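Local coordinates for protein nucleoporin NUP82 (Saccharomyces cerevisiae, PDB 3PBP) that serves as a structural constituent of the nuclear pore complex and binds the nucleoporin NUP116 through its N-terminal β-propeller domain, at residues E359-I364 with I376-I381; R422-A427 with L437-N442. The protein carries 1 engineered substitution. All coordinates share one frame; numbering follows the deposited sequence.

Contact 1. Residues E359-I364 with I376-I381; sequences EIKSLI and ISDNII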
loop_
_atom_site.group_PDB
_atom_site.type_symbol
_atom_site.label_atom_id
_atom_site.label_comp_id
_atom_site.label_asym_id
_atom_site.label_seq_id
_atom_site.Cartn_x
_atom_site.Cartn_y
_atom_site.Cartn_z
ATOM N N GLU A 359 -5.697 -21.373 -8.655
ATOM C CA GLU A 359 -4.594 -20.423 -8.522
ATOM C C GLU A 359 -5.096 -19.014 -8.863
ATOM O O GLU A 359 -5.330 -18.701 -10.036
ATOM C CB GLU A 359 -3.448 -20.793 -9.463
ATOM C CG GLU A 359 -2.194 -19.975 -9.227
ATOM C CD GLU A 359 -1.313 -19.900 -10.451
ATOM O OE1 GLU A 359 -1.048 -20.961 -11.059
ATOM O OE2 GLU A 359 -0.882 -18.778 -10.803
ATOM N N ILE A 360 -5.264 -18.169 -7.847
ATOM C CA ILE A 360 -5.753 -16.819 -8.082
ATOM C C ILE A 360 -4.682 -15.934 -8.689
ATOM O O ILE A 360 -3.707 -15.588 -8.027
ATOM C CB ILE A 360 -6.240 -16.167 -6.791
ATOM C CG1 ILE A 360 -7.334 -17.029 -6.148
ATOM C CG2 ILE A 360 -6.791 -14.785 -7.106
ATOM C CD1 ILE A 360 -7.828 -16.528 -4.802
ATOM N N LYS A 361 -4.872 -15.553 -9.948
ATOM C CA LYS A 361 -3.890 -14.722 -10.627
ATOM C C LYS A 361 -4.132 -13.219 -10.476
ATOM O O LYS A 361 -3.218 -12.424 -10.719
ATOM C CB LYS A 361 -3.791 -15.135 -12.105
ATOM C CG LYS A 361 -3.187 -16.543 -12.280
ATOM C CD LYS A 361 -3.364 -17.117 -13.684
ATOM C CE LYS A 361 -2.453 -16.430 -14.703
ATOM N NZ LYS A 361 -2.682 -16.920 -16.101
ATOM N N SER A 362 -5.340 -12.822 -10.071
ATOM C CA SER A 362 -5.631 -11.402 -9.859
ATOM C C SER A 362 -7.054 -11.100 -9.409
ATOM O O SER A 362 -7.974 -11.890 -9.630
ATOM C CB SER A 362 -5.352 -10.594 -11.115
ATOM O OG SER A 362 -6.478 -10.639 -11.962
ATOM N N LEU A 363 -7.213 -9.940 -8.769
ATOM C CA LEU A 363 -8.507 -9.469 -8.266
ATOM C C LEU A 363 -8.879 -8.187 -9.008
ATOM O O LEU A 363 -8.021 -7.330 -9.258
ATOM C CB LEU A 363 -8.425 -9.185 -6.767
ATOM C CG LEU A 363 -8.000 -10.366 -5.900
ATOM C CD1 LEU A 363 -7.911 -9.920 -4.451
ATOM C CD2 LEU A 363 -8.999 -11.515 -6.071
ATOM N N ILE A 364 -10.156 -8.055 -9.358
ATOM C CA ILE A 364 -10.618 -6.888 -10.103
ATOM C C ILE A 364 -11.987 -6.438 -9.618
ATOM O O ILE A 364 -12.806 -7.260 -9.207
ATOM C CB ILE A 364 -10.706 -7.212 -11.616
ATOM C CG1 ILE A 364 -9.330 -7.611 -12.140
ATOM C CG2 ILE A 364 -11.237 -6.019 -12.384
ATOM C CD1 ILE A 364 -9.302 -7.973 -13.598
ATOM N N ILE A 376 -9.788 -13.592 -11.001
ATOM C CA ILE A 376 -9.282 -14.277 -12.170
ATOM C C ILE A 376 -8.347 -15.401 -11.760
ATOM O O ILE A 376 -7.211 -15.164 -11.339
ATOM C CB ILE A 376 -8.543 -13.301 -13.102
ATOM C CG1 ILE A 376 -9.553 -12.318 -13.697
ATOM C CG2 ILE A 376 -7.801 -14.068 -14.193
ATOM C CD1 ILE A 376 -8.970 -11.368 -14.709
ATOM N N SER A 377 -8.847 -16.628 -11.866
ATOM C CA SER A 377 -8.065 -17.810 -11.533
ATOM C C SER A 377 -7.257 -18.204 -12.781
ATOM O O SER A 377 -6.856 -17.333 -13.561
ATOM C CB SER A 377 -8.992 -18.949 -11.096
ATOM O OG SER A 377 -9.814 -18.544 -10.012
ATOM N N ASP A 378 -7.030 -19.495 -13.002
ATOM C CA ASP A 378 -6.231 -19.878 -14.160
ATOM C C ASP A 378 -6.964 -19.924 -15.490
ATOM O O ASP A 378 -6.393 -19.586 -16.527
ATOM C CB ASP A 378 -5.546 -21.219 -13.922
ATOM C CG ASP A 378 -4.122 -21.223 -14.431
ATOM O OD1 ASP A 378 -3.843 -20.461 -15.392
ATOM O OD2 ASP A 378 -3.292 -21.982 -13.876
ATOM N N ASN A 379 -8.219 -20.351 -15.474
ATOM C CA ASN A 379 -8.984 -20.425 -16.708
ATOM C C ASN A 379 -10.405 -19.961 -16.489
ATOM O O ASN A 379 -11.246 -20.062 -17.384
ATOM C CB ASN A 379 -8.986 -21.853 -17.242
ATOM C CG ASN A 379 -7.595 -22.365 -17.501
ATOM O OD1 ASN A 379 -6.829 -21.759 -18.257
ATOM N ND2 ASN A 379 -7.251 -23.485 -16.872
ATOM N N ILE A 380 -10.669 -19.456 -15.291
ATOM C CA ILE A 380 -11.995 -18.971 -14.966
ATOM C C ILE A 380 -11.943 -17.544 -14.474
ATOM O O ILE A 380 -10.896 -17.048 -14.056
ATOM C CB ILE A 380 -12.660 -19.798 -13.840
ATOM C CG1 ILE A 380 -12.887 -21.234 -14.296
ATOM C CG2 ILE A 380 -14.006 -19.181 -13.454
ATOM C CD1 ILE A 380 -13.761 -22.031 -13.343
ATOM N N ILE A 381 -13.088 -16.884 -14.566
ATOM C CA ILE A 381 -13.253 -15.542 -14.057
ATOM C C ILE A 381 -14.474 -15.802 -13.217
ATOM O O ILE A 381 -15.552 -16.055 -13.749
ATOM C CB ILE A 381 -13.623 -14.505 -15.133
ATOM C CG1 ILE A 381 -12.487 -14.344 -16.133
ATOM C CG2 ILE A 381 -13.895 -13.159 -14.475
ATOM C CD1 ILE A 381 -12.806 -13.348 -17.223
#
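Ile376 faces both Lys361, just ahead of strand 362-364, and Ser362, its first residue, which makes this a classic beta bulge. Ile376 O receives an N-H from each: Lys361 N at 2.7 Å, bent to 142° at the hydrogen, and Ser362 N, whose bond is weak. The return bond is straighter, with Ile376 N 2.8 Å from Ser362 O and 161° at the hydrogen.

The packed part of the contact lies on the face shared by Ser362 and Ile376. Ser362 OG sits 3.6 Å from Ile376 CB. In Ile376, chi1 sets CG1 beside the backbone N, and an extended chi2 (-176°) carries CD1 to within 3.6 Å of Ile364 CD1.

The opposite end, at Glu359, Lys361 and Asp378, is more open to solvent. Lys361 lays its aliphatic chain past Ser377 O, which lies 3.5 Å from CD. Its NZ then makes a long salt bridge, 3.8 Å, to Asp378 OD1. The other carboxylate oxygen, Asp378 OD2, is 3.7 Å from Glu359 OE1, a like-charge approach that the lysine probably offsets. An alanine in place of Lys361, keeping CB but not the CG and CD over Ser377 O, would probably leave Asp378 beside Glu359 without this positive charge.

The pair belongs to one propeller blade, in which 362-364 is the first of four strands, at one edge of the sheet. On the face away from Ile376, Ile360 and Leu363 pack against strand 372-376 and reach strand 313-319 of the preceding sheet, while Ile381 leads across to strand 413-419.

Contact 2. Residues R422-A427 with L437-N442; sequences RIPNLA and LALMSN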
loop_
_atom_site.group_PDB
_atom_site.type_symbol
_atom_site.label_atom_id
_atom_site.label_comp_id
_atom_site.label_asym_id
_atom_site.label_seq_id
_atom_site.Cartn_x
_atom_site.Cartn_y
_atom_site.Cartn_z
ATOM N N ARG A 422 -6.190 -16.286 -21.225
ATOM C CA ARG A 422 -5.172 -15.272 -20.979
ATOM C C ARG A 422 -5.854 -14.226 -20.102
ATOM O O ARG A 422 -6.838 -13.626 -20.544
ATOM C CB ARG A 422 -4.758 -14.628 -22.307
ATOM C CG ARG A 422 -4.501 -15.612 -23.443
ATOM C CD ARG A 422 -3.064 -16.067 -23.426
ATOM N NE ARG A 422 -2.162 -14.920 -23.417
ATOM C CZ ARG A 422 -0.837 -15.008 -23.462
ATOM N NH1 ARG A 422 -0.247 -16.197 -23.522
ATOM N NH2 ARG A 422 -0.099 -13.904 -23.438
ATOM N N ILE A 423 -5.359 -14.014 -18.877
ATOM C CA ILE A 423 -5.960 -13.021 -17.973
ATOM C C ILE A 423 -6.551 -11.871 -18.785
ATOM O O ILE A 423 -5.845 -10.931 -19.165
ATOM C CB ILE A 423 -4.929 -12.430 -17.009
ATOM C CG1 ILE A 423 -4.299 -13.545 -16.168
ATOM C CG2 ILE A 423 -5.602 -11.388 -16.118
ATOM C CD1 ILE A 423 -3.219 -13.043 -15.207
ATOM N N PRO A 424 -7.865 -11.927 -19.053
ATOM C CA PRO A 424 -8.517 -10.880 -19.836
ATOM C C PRO A 424 -8.592 -9.497 -19.201
ATOM O O PRO A 424 -8.300 -9.295 -18.016
ATOM C CB PRO A 424 -9.896 -11.477 -20.114
ATOM C CG PRO A 424 -10.175 -12.216 -18.863
ATOM C CD PRO A 424 -8.855 -12.911 -18.574
ATOM N N ASN A 425 -8.983 -8.553 -20.043
ATOM C CA ASN A 425 -9.142 -7.161 -19.690
ATOM C C ASN A 425 -10.661 -7.015 -19.521
ATOM O O ASN A 425 -11.422 -7.373 -20.419
ATOM C CB ASN A 425 -8.606 -6.325 -20.861
ATOM C CG ASN A 425 -8.208 -4.931 -20.460
ATOM O OD1 ASN A 425 -9.038 -4.025 -20.414
ATOM N ND2 ASN A 425 -6.928 -4.744 -20.166
ATOM N N LEU A 426 -11.111 -6.532 -18.367
ATOM C CA LEU A 426 -12.546 -6.365 -18.139
ATOM C C LEU A 426 -13.019 -4.929 -18.287
ATOM O O LEU A 426 -12.239 -3.988 -18.168
ATOM C CB LEU A 426 -12.933 -6.855 -16.747
ATOM C CG LEU A 426 -13.143 -8.346 -16.541
ATOM C CD1 LEU A 426 -11.913 -9.107 -16.994
ATOM C CD2 LEU A 426 -13.434 -8.598 -15.073
ATOM N N ALA A 427 -14.312 -4.771 -18.535
ATOM C CA ALA A 427 -14.911 -3.457 -18.675
ATOM C C ALA A 427 -16.430 -3.550 -18.588
ATOM O O ALA A 427 -17.047 -4.427 -19.177
ATOM C CB ALA A 427 -14.493 -2.840 -19.996
ATOM N N LEU A 437 -20.541 -7.057 -19.446
ATOM C CA LEU A 437 -19.140 -7.191 -19.094
ATOM C C LEU A 437 -18.384 -7.553 -20.354
ATOM O O LEU A 437 -18.669 -8.562 -20.982
ATOM C CB LEU A 437 -18.953 -8.290 -18.057
ATOM C CG LEU A 437 -17.511 -8.647 -17.706
ATOM C CD1 LEU A 437 -16.804 -7.452 -17.072
ATOM C CD2 LEU A 437 -17.520 -9.825 -16.757
ATOM N N ALA A 438 -17.431 -6.722 -20.740
ATOM C CA ALA A 438 -16.651 -7.001 -21.929
ATOM C C ALA A 438 -15.378 -7.704 -21.506
ATOM O O ALA A 438 -14.634 -7.199 -20.676
ATOM C CB ALA A 438 -16.322 -5.710 -22.658
ATOM N N LEU A 439 -15.142 -8.888 -22.058
ATOM C CA LEU A 439 -13.939 -9.650 -21.748
ATOM C C LEU A 439 -13.039 -9.568 -22.960
ATOM O O LEU A 439 -13.354 -10.096 -24.020
ATOM C CB LEU A 439 -14.286 -11.108 -21.454
ATOM C CG LEU A 439 -15.139 -11.317 -20.202
ATOM C CD1 LEU A 439 -15.429 -12.799 -20.011
ATOM C CD2 LEU A 439 -14.404 -10.753 -18.992
HETATM N N MSE A 440 -11.917 -8.887 -22.799
HETATM C CA MSE A 440 -10.972 -8.716 -23.885
HETATM C C MSE A 440 -9.733 -9.568 -23.686
HETATM O O MSE A 440 -9.240 -9.709 -22.571
HETATM C CB MSE A 440 -10.549 -7.251 -23.969
HETATM C CG MSE A 440 -9.486 -6.936 -25.022
HETATM SE SE MSE A 440 -10.217 -6.729 -26.807
HETATM C CE MSE A 440 -11.650 -5.479 -26.356
ATOM N N SER A 441 -9.233 -10.137 -24.776
ATOM C CA SER A 441 -8.019 -10.946 -24.738
ATOM C C SER A 441 -7.322 -10.778 -26.080
ATOM O O SER A 441 -7.883 -10.207 -27.020
ATOM C CB SER A 441 -8.332 -12.428 -24.485
ATOM O OG SER A 441 -8.946 -13.029 -25.608
ATOM N N ASN A 442 -6.087 -11.250 -26.158
ATOM C CA ASN A 442 -5.326 -11.160 -27.391
ATOM C C ASN A 442 -6.192 -11.578 -28.571
ATOM O O ASN A 442 -6.407 -10.811 -29.504
ATOM C CB ASN A 442 -4.108 -12.083 -27.304
ATOM C CG ASN A 442 -4.384 -13.349 -26.478
ATOM O OD1 ASN A 442 -5.397 -14.036 -26.663
ATOM N ND2 ASN A 442 -3.471 -13.661 -25.565
#
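Leu426 and Leu439 lie side by side and point the same way across a beta hairpin, formed by strands 425-431 and 434-440 in the last blade of the seven-bladed β-propeller. Leu426 can be followed outward from the backbone. Its CB touches Leu437 CD1 at 3.9 Å. At the branch, CG is shared between two leucines, with Leu439 CD2 3.7 Å away and Leu437 CD1 scarcely farther. The two methyls then part: CD1 turns to Leu439 CD2, at 3.6 Å, and CD2 stays more loosely by Leu437 CD1. The leucine thus bridges residues that lie two apart on the partner strand.

The ladder beneath is firm at Asn425 and Met440. Asn425 N bonds to Met440 O over 2.8 Å, on a lone pair of the carbonyl, and Met440 N answers with a bond to Asn425 O. At the Ala427 and Ala438 step the bond from Ala438 N to Ala427 O is nearly straight, 175° at the hydrogen, but the reverse one is weak.

Asn425 and Met440, here selenomethionine, meet on the other face from the leucines through their CB atoms, and both side chains then lead off toward strand 24-29. Asn425 holds CG anti to its backbone N (chi1 -158°), and beyond it OD1 accepts a hydrogen bond from Ile26 N.

How the contacts relate
Read from the N terminus, the chain first closes contact 1, where strand 372-376 turns back on 362-364 so that Ile376 meets Lys361 and Ser362, before turning again into 380-385. It then completes that four-stranded sheet with strand 413-419 before contact 2 closes a second loop, the hairpin of 422-427 and 437-442. The two loops are in series, neither nested nor crossed, and their centres lie about 12 Å apart. Side chains join them directly: Ile381 CD1 packs against Pro424 CG and Leu439 CD2, while Ile423 packs on Lys361 and Ile376. The sheet of contact 1 is thereby fastened to the last blade, which leans in turn on the first through strand 24-29.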